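Local coordinates for protein dephospho-CoA kinase (PDB 6N39) that probably phosphorylates the 3'-hydroxyl of dephospho-CoA with ATP, the last step of coenzyme A biosynthesis, and carries a C-terminal UPF0157 (GrpB-like) domain involved in its proper folding, at residues T241-G244 and H245-R249; L285-P288 and L289-A292; V358-L361 and T362-D366; R403-D406 and W407-S410. All coordinates share one frame; numbering follows the deposited sequence.

Contact 1: residues T241-G244 and H245-R249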
loop_
_atom_site.group_PDB
_atom_site.type_symbol
_atom_site.label_atom_id
_atom_site.label_comp_id
_atom_site.label_asym_id
_atom_site.label_seq_id
_atom_site.Cartn_x
_atom_site.Cartn_y
_atom_site.Cartn_z
ATOM N N THR A 241 -7.367 -5.910 0.385
ATOM C CA THR A 241 -6.892 -6.881 1.360
ATOM C C THR A 241 -7.322 -6.500 2.768
ATOM O O THR A 241 -7.769 -7.360 3.537
ATOM C CB THR A 241 -5.367 -7.009 1.279
ATOM O OG1 THR A 241 -5.029 -7.578 0.008
ATOM C CG2 THR A 241 -4.837 -7.927 2.390
ATOM N N ALA A 242 -7.219 -5.213 3.117
ATOM C CA ALA A 242 -7.575 -4.788 4.467
ATOM C C ALA A 242 -9.076 -4.907 4.730
ATOM O O ALA A 242 -9.489 -5.166 5.865
ATOM C CB ALA A 242 -7.108 -3.345 4.709
ATOM N N SER A 243 -9.906 -4.715 3.709
ATOM C CA SER A 243 -11.345 -4.700 3.916
ATOM C C SER A 243 -11.928 -6.092 4.020
ATOM O O SER A 243 -13.021 -6.252 4.583
ATOM C CB SER A 243 -12.025 -3.953 2.776
ATOM O OG SER A 243 -11.573 -2.615 2.765
ATOM N N GLY A 244 -11.249 -7.091 3.460
ATOM C CA GLY A 244 -11.736 -8.445 3.691
ATOM C C GLY A 244 -12.960 -8.741 2.857
ATOM O O GLY A 244 -12.866 -8.687 1.635
ATOM N N HIS A 245 -14.107 -9.047 3.482
ATOM C CA HIS A 245 -15.362 -9.282 2.775
ATOM C C HIS A 245 -16.195 -8.016 2.602
ATOM O O HIS A 245 -17.216 -8.054 1.913
ATOM C CB HIS A 245 -16.227 -10.303 3.533
ATOM C CG HIS A 245 -16.733 -9.785 4.845
ATOM N ND1 HIS A 245 -15.903 -9.566 5.927
ATOM C CD2 HIS A 245 -17.972 -9.404 5.239
ATOM C CE1 HIS A 245 -16.614 -9.103 6.939
ATOM N NE2 HIS A 245 -17.873 -8.999 6.550
ATOM N N ARG A 246 -15.799 -6.912 3.221
ATOM C CA ARG A 246 -16.664 -5.747 3.326
ATOM C C ARG A 246 -16.580 -4.806 2.135
ATOM O O ARG A 246 -17.484 -3.984 1.969
ATOM C CB ARG A 246 -16.342 -4.969 4.603
ATOM C CG ARG A 246 -16.591 -5.777 5.897
ATOM C CD ARG A 246 -16.125 -4.950 7.102
ATOM N NE ARG A 246 -16.053 -5.701 8.346
ATOM C CZ ARG A 246 -14.997 -6.416 8.713
ATOM N NH1 ARG A 246 -13.936 -6.494 7.911
ATOM N NH2 ARG A 246 -15.018 -7.066 9.858
ATOM N N ALA A 247 -15.541 -4.898 1.300
ATOM C CA ALA A 247 -15.438 -4.032 0.125
ATOM C C ALA A 247 -16.124 -4.707 -1.052
ATOM O O ALA A 247 -15.589 -5.657 -1.629
ATOM C CB ALA A 247 -13.983 -3.722 -0.210
ATOM N N LEU A 248 -17.306 -4.212 -1.415
ATOM C CA LEU A 248 -17.952 -4.695 -2.625
ATOM C C LEU A 248 -17.145 -4.318 -3.864
ATOM O O LEU A 248 -17.097 -5.078 -4.830
ATOM C CB LEU A 248 -19.372 -4.148 -2.709
ATOM C CG LEU A 248 -20.213 -4.413 -1.453
ATOM C CD1 LEU A 248 -21.651 -3.999 -1.697
ATOM C CD2 LEU A 248 -20.150 -5.883 -1.049
ATOM N N ARG A 249 -16.525 -3.142 -3.861
ATOM C CA ARG A 249 -15.614 -2.742 -4.927
ATOM C C ARG A 249 -14.775 -1.596 -4.393
ATOM O O ARG A 249 -15.143 -0.938 -3.412
ATOM C CB ARG A 249 -16.353 -2.341 -6.219
ATOM C CG ARG A 249 -17.375 -1.220 -6.062
ATOM C CD ARG A 249 -18.132 -0.934 -7.392
ATOM N NE ARG A 249 -17.250 -0.291 -8.363
ATOM C CZ ARG A 249 -17.561 -0.048 -9.632
ATOM N NH1 ARG A 249 -18.763 -0.361 -10.110
ATOM N NH2 ARG A 249 -16.666 0.528 -10.422
#

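Contact 2: residues L285-P288 and L289-A292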
loop_
_atom_site.group_PDB
_atom_site.type_symbol
_atom_site.label_atom_id
_atom_site.label_comp_id
_atom_site.label_asym_id
_atom_site.label_seq_id
_atom_site.Cartn_x
_atom_site.Cartn_y
_atom_site.Cartn_z
ATOM N N LEU A 285 -14.852 -1.149 9.535
ATOM C CA LEU A 285 -13.529 -1.017 8.910
ATOM C C LEU A 285 -12.495 -0.176 9.691
ATOM O O LEU A 285 -11.365 -0.022 9.211
ATOM C CB LEU A 285 -13.681 -0.435 7.505
ATOM C CG LEU A 285 -14.271 -1.440 6.500
ATOM C CD1 LEU A 285 -14.597 -0.738 5.179
ATOM C CD2 LEU A 285 -13.287 -2.573 6.248
ATOM N N VAL A 286 -12.806 0.365 10.872
ATOM C CA VAL A 286 -11.906 1.351 11.487
ATOM C C VAL A 286 -10.559 0.724 11.839
ATOM O O VAL A 286 -9.496 1.243 11.473
ATOM C CB VAL A 286 -12.560 1.990 12.727
ATOM C CG1 VAL A 286 -11.523 2.757 13.559
ATOM C CG2 VAL A 286 -13.695 2.906 12.302
ATOM N N GLU A 287 -10.576 -0.396 12.557
ATOM C CA GLU A 287 -9.308 -1.000 12.972
ATOM C C GLU A 287 -8.505 -1.563 11.800
ATOM O O GLU A 287 -7.281 -1.341 11.754
ATOM C CB GLU A 287 -9.556 -2.071 14.039
ATOM C CG GLU A 287 -9.991 -1.517 15.394
ATOM C CD GLU A 287 -9.023 -0.475 15.948
ATOM O OE1 GLU A 287 -9.388 0.721 15.984
ATOM O OE2 GLU A 287 -7.895 -0.853 16.341
ATOM N N PRO A 288 -9.084 -2.314 10.858
ATOM C CA PRO A 288 -8.228 -2.831 9.776
ATOM C C PRO A 288 -7.705 -1.727 8.864
ATOM O O PRO A 288 -6.584 -1.844 8.361
ATOM C CB PRO A 288 -9.118 -3.843 9.032
ATOM C CG PRO A 288 -10.501 -3.667 9.540
ATOM C CD PRO A 288 -10.440 -2.905 10.846
ATOM N N LEU A 289 -8.448 -0.636 8.663
ATOM C CA LEU A 289 -7.900 0.447 7.853
ATOM C C LEU A 289 -6.788 1.184 8.600
ATOM O O LEU A 289 -5.789 1.586 7.990
ATOM C CB LEU A 289 -9.007 1.414 7.421
ATOM C CG LEU A 289 -9.974 0.846 6.364
ATOM C CD1 LEU A 289 -10.954 1.895 5.874
ATOM C CD2 LEU A 289 -9.235 0.237 5.182
ATOM N N LEU A 290 -6.935 1.361 9.915
ATOM C CA LEU A 290 -5.869 1.965 10.708
ATOM C C LEU A 290 -4.601 1.113 10.659
ATOM O O LEU A 290 -3.500 1.636 10.451
ATOM C CB LEU A 290 -6.337 2.168 12.156
ATOM C CG LEU A 290 -5.320 2.775 13.138
ATOM C CD1 LEU A 290 -4.945 4.202 12.757
ATOM C CD2 LEU A 290 -5.833 2.724 14.592
ATOM N N ALA A 291 -4.740 -0.214 10.826
ATOM C CA ALA A 291 -3.579 -1.087 10.705
ATOM C C ALA A 291 -2.965 -0.996 9.315
ATOM O O ALA A 291 -1.751 -1.150 9.170
ATOM C CB ALA A 291 -3.952 -2.549 11.017
ATOM N N ALA A 292 -3.774 -0.731 8.286
ATOM C CA ALA A 292 -3.230 -0.619 6.937
ATOM C C ALA A 292 -2.678 0.769 6.624
ATOM O O ALA A 292 -2.187 0.973 5.508
ATOM C CB ALA A 292 -4.290 -0.992 5.898
#

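Contact 3: residues V358-L361 and T362-D366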
loop_
_atom_site.group_PDB
_atom_site.type_symbol
_atom_site.label_atom_id
_atom_site.label_comp_id
_atom_site.label_asym_id
_atom_site.label_seq_id
_atom_site.Cartn_x
_atom_site.Cartn_y
_atom_site.Cartn_z
ATOM N N VAL A 358 -15.646 10.623 -12.762
ATOM C CA VAL A 358 -14.489 10.196 -13.550
ATOM C C VAL A 358 -14.897 9.863 -14.978
ATOM O O VAL A 358 -14.260 10.318 -15.943
ATOM C CB VAL A 358 -13.793 8.996 -12.884
ATOM C CG1 VAL A 358 -12.650 8.512 -13.763
ATOM C CG2 VAL A 358 -13.288 9.387 -11.507
ATOM N N ASP A 359 -15.937 9.030 -15.147
ATOM C CA ASP A 359 -16.282 8.631 -16.522
ATOM C C ASP A 359 -16.741 9.832 -17.357
ATOM O O ASP A 359 -16.383 9.970 -18.542
ATOM C CB ASP A 359 -17.356 7.547 -16.506
ATOM C CG ASP A 359 -16.802 6.197 -16.102
ATOM O OD1 ASP A 359 -15.589 6.006 -16.277
ATOM O OD2 ASP A 359 -17.558 5.336 -15.614
ATOM N N TRP A 360 -17.522 10.714 -16.739
ATOM C CA TRP A 360 -18.032 11.901 -17.410
ATOM C C TRP A 360 -16.889 12.797 -17.868
ATOM O O TRP A 360 -16.783 13.122 -19.053
ATOM C CB TRP A 360 -18.986 12.637 -16.461
ATOM C CG TRP A 360 -19.452 13.972 -16.952
ATOM C CD1 TRP A 360 -20.125 14.231 -18.112
ATOM C CD2 TRP A 360 -19.286 15.230 -16.292
ATOM N NE1 TRP A 360 -20.382 15.579 -18.216
ATOM C CE2 TRP A 360 -19.883 16.212 -17.110
ATOM C CE3 TRP A 360 -18.692 15.623 -15.085
ATOM C CZ2 TRP A 360 -19.899 17.564 -16.769
ATOM C CZ3 TRP A 360 -18.710 16.971 -14.744
ATOM C CH2 TRP A 360 -19.312 17.923 -15.588
ATOM N N LEU A 361 -15.995 13.175 -16.948
ATOM C CA LEU A 361 -14.884 14.039 -17.337
ATOM C C LEU A 361 -13.961 13.355 -18.338
ATOM O O LEU A 361 -13.397 14.022 -19.217
ATOM C CB LEU A 361 -14.104 14.489 -16.098
ATOM C CG LEU A 361 -14.787 15.565 -15.230
ATOM C CD1 LEU A 361 -13.853 16.069 -14.139
ATOM C CD2 LEU A 361 -15.293 16.722 -16.080
ATOM N N THR A 362 -13.803 12.030 -18.246
ATOM C CA THR A 362 -13.010 11.334 -19.253
ATOM C C THR A 362 -13.624 11.489 -20.638
ATOM O O THR A 362 -12.903 11.648 -21.625
ATOM C CB THR A 362 -12.853 9.853 -18.893
ATOM O OG1 THR A 362 -12.151 9.742 -17.646
ATOM C CG2 THR A 362 -12.057 9.124 -19.979
ATOM N N ALA A 363 -14.954 11.478 -20.730
ATOM C CA ALA A 363 -15.590 11.551 -22.042
ATOM C C ALA A 363 -15.761 12.970 -22.586
ATOM O O ALA A 363 -15.953 13.123 -23.796
ATOM C CB ALA A 363 -16.962 10.867 -22.004
ATOM N N ASP A 364 -15.692 14.010 -21.748
ATOM C CA ASP A 364 -16.119 15.360 -22.133
ATOM C C ASP A 364 -15.003 16.376 -21.918
ATOM O O ASP A 364 -14.882 16.959 -20.824
ATOM C CB ASP A 364 -17.373 15.753 -21.348
ATOM C CG ASP A 364 -17.977 17.084 -21.802
ATOM O OD1 ASP A 364 -17.374 17.796 -22.636
ATOM O OD2 ASP A 364 -19.077 17.410 -21.312
ATOM N N PRO A 365 -14.195 16.654 -22.952
ATOM C CA PRO A 365 -13.054 17.577 -22.782
ATOM C C PRO A 365 -13.442 18.986 -22.372
ATOM O O PRO A 365 -12.689 19.640 -21.637
ATOM C CB PRO A 365 -12.403 17.579 -24.175
ATOM C CG PRO A 365 -12.886 16.327 -24.828
ATOM C CD PRO A 365 -14.275 16.129 -24.325
ATOM N N ASP A 366 -14.573 19.493 -22.870
ATOM C CA ASP A 366 -15.008 20.832 -22.489
ATOM C C ASP A 366 -15.294 20.912 -20.996
ATOM O O ASP A 366 -14.926 21.892 -20.335
ATOM C CB ASP A 366 -16.241 21.233 -23.298
ATOM C CG ASP A 366 -15.984 21.218 -24.799
ATOM O OD1 ASP A 366 -14.820 21.416 -25.216
ATOM O OD2 ASP A 366 -16.948 21.007 -25.563
HETATM O O HOH W 1 -21.378 16.853 -20.596
#

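Contact 4: residues R403-D406 and W407-S410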
loop_
_atom_site.group_PDB
_atom_site.type_symbol
_atom_site.label_atom_id
_atom_site.label_comp_id
_atom_site.label_asym_id
_atom_site.label_seq_id
_atom_site.Cartn_x
_atom_site.Cartn_y
_atom_site.Cartn_z
ATOM N N ARG A 403 -25.004 18.210 -14.825
ATOM C CA ARG A 403 -24.547 17.926 -16.181
ATOM C C ARG A 403 -24.063 16.490 -16.302
ATOM O O ARG A 403 -24.351 15.815 -17.295
ATOM C CB ARG A 403 -23.439 18.897 -16.581
ATOM C CG ARG A 403 -23.912 20.329 -16.849
ATOM C CD ARG A 403 -22.810 21.316 -16.494
ATOM N NE ARG A 403 -21.667 21.222 -17.394
ATOM C CZ ARG A 403 -20.480 21.772 -17.154
ATOM N NH1 ARG A 403 -20.272 22.439 -16.026
ATOM N NH2 ARG A 403 -19.501 21.649 -18.044
ATOM N N ALA A 404 -23.293 16.024 -15.318
ATOM C CA ALA A 404 -22.852 14.638 -15.311
ATOM C C ALA A 404 -24.039 13.694 -15.383
ATOM O O ALA A 404 -24.022 12.721 -16.145
ATOM C CB ALA A 404 -22.018 14.356 -14.057
ATOM N N TRP A 405 -25.095 13.969 -14.610
ATOM C CA TRP A 405 -26.227 13.051 -14.657
ATOM C C TRP A 405 -27.020 13.192 -15.952
ATOM O O TRP A 405 -27.602 12.208 -16.424
ATOM C CB TRP A 405 -27.106 13.233 -13.418
ATOM C CG TRP A 405 -26.528 12.430 -12.273
ATOM C CD1 TRP A 405 -25.862 12.909 -11.172
ATOM C CD2 TRP A 405 -26.515 10.998 -12.161
ATOM N NE1 TRP A 405 -25.451 11.856 -10.377
ATOM C CE2 TRP A 405 -25.844 10.678 -10.961
ATOM C CE3 TRP A 405 -27.035 9.962 -12.942
ATOM C CZ2 TRP A 405 -25.677 9.366 -10.530
ATOM C CZ3 TRP A 405 -26.853 8.656 -12.516
ATOM C CH2 TRP A 405 -26.184 8.374 -11.319
ATOM N N ASP A 406 -27.026 14.377 -16.564
ATOM C CA ASP A 406 -27.621 14.504 -17.898
ATOM C C ASP A 406 -26.880 13.626 -18.900
ATOM O O ASP A 406 -27.493 12.919 -19.711
ATOM C CB ASP A 406 -27.587 15.960 -18.354
ATOM C CG ASP A 406 -28.831 16.722 -17.971
ATOM O OD1 ASP A 406 -29.875 16.076 -17.766
ATOM O OD2 ASP A 406 -28.764 17.971 -17.884
ATOM N N TRP A 407 -25.550 13.669 -18.853
ATOM C CA TRP A 407 -24.736 12.823 -19.718
ATOM C C TRP A 407 -24.986 11.347 -19.427
ATOM O O TRP A 407 -25.050 10.525 -20.349
ATOM C CB TRP A 407 -23.254 13.173 -19.526
ATOM C CG TRP A 407 -22.311 12.299 -20.289
ATOM C CD1 TRP A 407 -21.914 12.452 -21.592
ATOM C CD2 TRP A 407 -21.648 11.131 -19.804
ATOM N NE1 TRP A 407 -21.042 11.450 -21.939
ATOM C CE2 TRP A 407 -20.859 10.629 -20.856
ATOM C CE3 TRP A 407 -21.639 10.462 -18.573
ATOM C CZ2 TRP A 407 -20.074 9.480 -20.720
ATOM C CZ3 TRP A 407 -20.851 9.328 -18.440
ATOM C CH2 TRP A 407 -20.085 8.852 -19.506
ATOM N N ALA A 408 -25.118 10.992 -18.145
ATOM C CA ALA A 408 -25.370 9.598 -17.785
ATOM C C ALA A 408 -26.705 9.125 -18.333
ATOM O O ALA A 408 -26.811 8.004 -18.848
ATOM C CB ALA A 408 -25.331 9.420 -16.267
ATOM N N ASP A 409 -27.744 9.959 -18.212
ATOM C CA ASP A 409 -29.042 9.603 -18.772
ATOM C C ASP A 409 -28.958 9.447 -20.285
ATOM O O ASP A 409 -29.525 8.507 -20.846
ATOM C CB ASP A 409 -30.096 10.654 -18.407
ATOM C CG ASP A 409 -30.430 10.671 -16.919
ATOM O OD1 ASP A 409 -30.278 9.638 -16.240
ATOM O OD2 ASP A 409 -30.850 11.734 -16.423
ATOM N N SER A 410 -28.237 10.353 -20.959
ATOM C CA SER A 410 -28.167 10.308 -22.419
ATOM C C SER A 410 -27.444 9.061 -22.908
ATOM O O SER A 410 -27.882 8.420 -23.868
ATOM C CB SER A 410 -27.464 11.554 -22.957
ATOM O OG SER A 410 -28.143 12.735 -22.581
HETATM O O HOH W 2 -31.293 13.929 -17.995
#

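Contact 1: residues T241-G244 and H245-R249
With CG set beside its own backbone N (chi1 -62°) and the chain extended from there to NE, Arg246 folds back beside Ser243 O, at the last residue of helix 228-243. Its CB and CG run past that oxygen, and the guanidinium turns an edge to it; Arg246 NH1 lies 3.5 Å from Ser243 O, a weak hydrogen bond. The stronger bond comes from the backbone, Arg246 N to Ser243 O at 3.2 Å, nearly straight at the hydrogen but with the donor well above the carbonyl plane. His245 CG stands between its backbone N and carbonyl carbon (chi1 68°), which helps place CE1 of His245 over the centre of the Arg246 guanidinium. That group is held from outside as well, NE forming a salt bridge with Glu284. Beyond the bend, Ala247 CB meets Ser243 CB at 3.6 Å, and both side chains touch Ile274 of strand 270-276. The hydroxyl of Ser243 hydrogen-bonds to Leu239 O, one turn back in the helix. Gly244, with positive phi, is the first residue to leave the helical conformation, and Ser243 to Arg246 form a type II' beta turn that leads from the helix toward strand 249-253.

Contact 2: residues L285-P288 and L289-A292
Helix 286-291 is a short alpha-helix of the UPF0157 region, and the contact is formed by its successive i to i+4 backbone bonds. Leu289 N to Leu285 O (3.0 Å), Leu290 N to Val286 O and Ala291 N to Glu287 O (2.9 Å) follow in order. The next bond, Ala292 N to Pro288 O, is less straight, its angle at the hydrogen falling to 137°. Pro288 has no N-H to give, but in the first turn this costs little. One apolar side-chain pair spans the turn: Leu289 CD1 rests against Leu285 CB at 3.9 Å. Leu289 CG is placed beside its own backbone N (chi1 -71°), which carries the branch back along the helix over Leu285 O, 3.3 Å from CG. Leu290 takes the other course: CG lies anti to N, and the isobutyl group turns toward Arg212 and Pro295. The buried leucines pack on helix 228-243, Leu285 on Ser243 and Leu289 on Leu239, while Ala292 meets Ala242; Val286 touches Arg296 in the loop that follows.

Contact 3: residues V358-L361 and T362-D366
Thr362 OG1 bonds to Val358 O at 2.8 Å, one turn back along helix 349-363. Thr362 N reaches the same oxygen at 2.9 Å from the opposite face of the carbonyl plane, so it is gripped twice. A chi1 of -62° puts the hydroxyl there, OG1 beside the threonine's own N and alongside the Val358 side chain. Two residues on, Trp360 and Asp364 form a second i, i+4 pair pointing the same way, ring and carboxylate planes 83° apart. Trp360 NE1 and Asp364 OD2 lie 3.8 Å apart, joined through a water that accepts from NE1 at 2.9 Å in the ring plane and donates to OD2 at 2.5 Å. Leu361 CD2 lies over one face of the Trp360 indole, toward its rim. Here the helix ends: Ala363 N bonds to Asp359 O and weakly to Trp360 O, and Asp364 N makes weak bonds to Trp360 O and Leu361 O. Asp364 becomes the N-cap of helix 365-382, with a weak bond from Ala367 N to OD1. Trp360 and Leu361 both touch Ala367 of that helix, Leu361 also Tyr371, and Trp360 packs on Ala400, Arg403 and Ala404 of helix 386-411, its ring meeting that of Trp407 at about 55°.

Contact 4: residues R403-D406 and W407-S410
Trp405 and Ala408 meet on the packed side of helix 386-411, the long last alpha-helix of the UPF0157 region. Ala408 CB comes up obliquely to the indole, 3.8 Å from Trp405 CE3. Trp405 CG lies beside its own backbone N (chi1 -83°), which sets the indole against Ala408 CB; the ring is also edge-to-face with Tyr401 and touches Leu356. Trp407 swings the other way, CG anti to N (chi1 176°); its CB lies 3.5 Å from Ala404 O, while the indole meets the rings of Trp360 and Trp413 and touches Ala363 of helix 349-363. Regular bonds run beneath, among them Trp407 N to Arg403 O and Ala408 N to Ala404 O, both 2.9 Å. The exposed side is polar. Asp406 OD1 and Asp409 OD2 are 4.6 Å apart, and a water between them donates to the first at 2.6 Å and the second at 2.7 Å. Their like charges would probably repel, an effect that the water and the salt bridge of Asp409 to Arg310 should ease. Arg403 extends away to salt bridges with Asp399 and Asp370. Ser410 N and Ser410 OG both donate to Asp406 O, from opposite faces of its carbonyl plane, OG at 2.9 Å.

Overall arrangement
The four contacts form two touching pairs. Contacts 1 and 2, their centres 11 Å apart, bring the end of helix 228-243 against helix 286-291, with Ala242 O lying 3.5 Å from Pro288 CB. Contacts 3 and 4, also 11 Å apart, join helices 349-363 and 386-411 through aromatic packing, where Trp360 CD1 meets Trp407 CB at 3.6 Å. The pairs are separate: contacts 2 and 4 have centres 36 Å apart. Contact 1 lies at the surface and the other three are partly buried. Contact 2 is backbone bonding with aliphatic side chains. In contact 3 a water joins the tryptophan to an aspartate, in contact 4 it joins two aspartates, and each has a hydroxyl-to-carbonyl bond; contact 1 relies on a turn and an arginine.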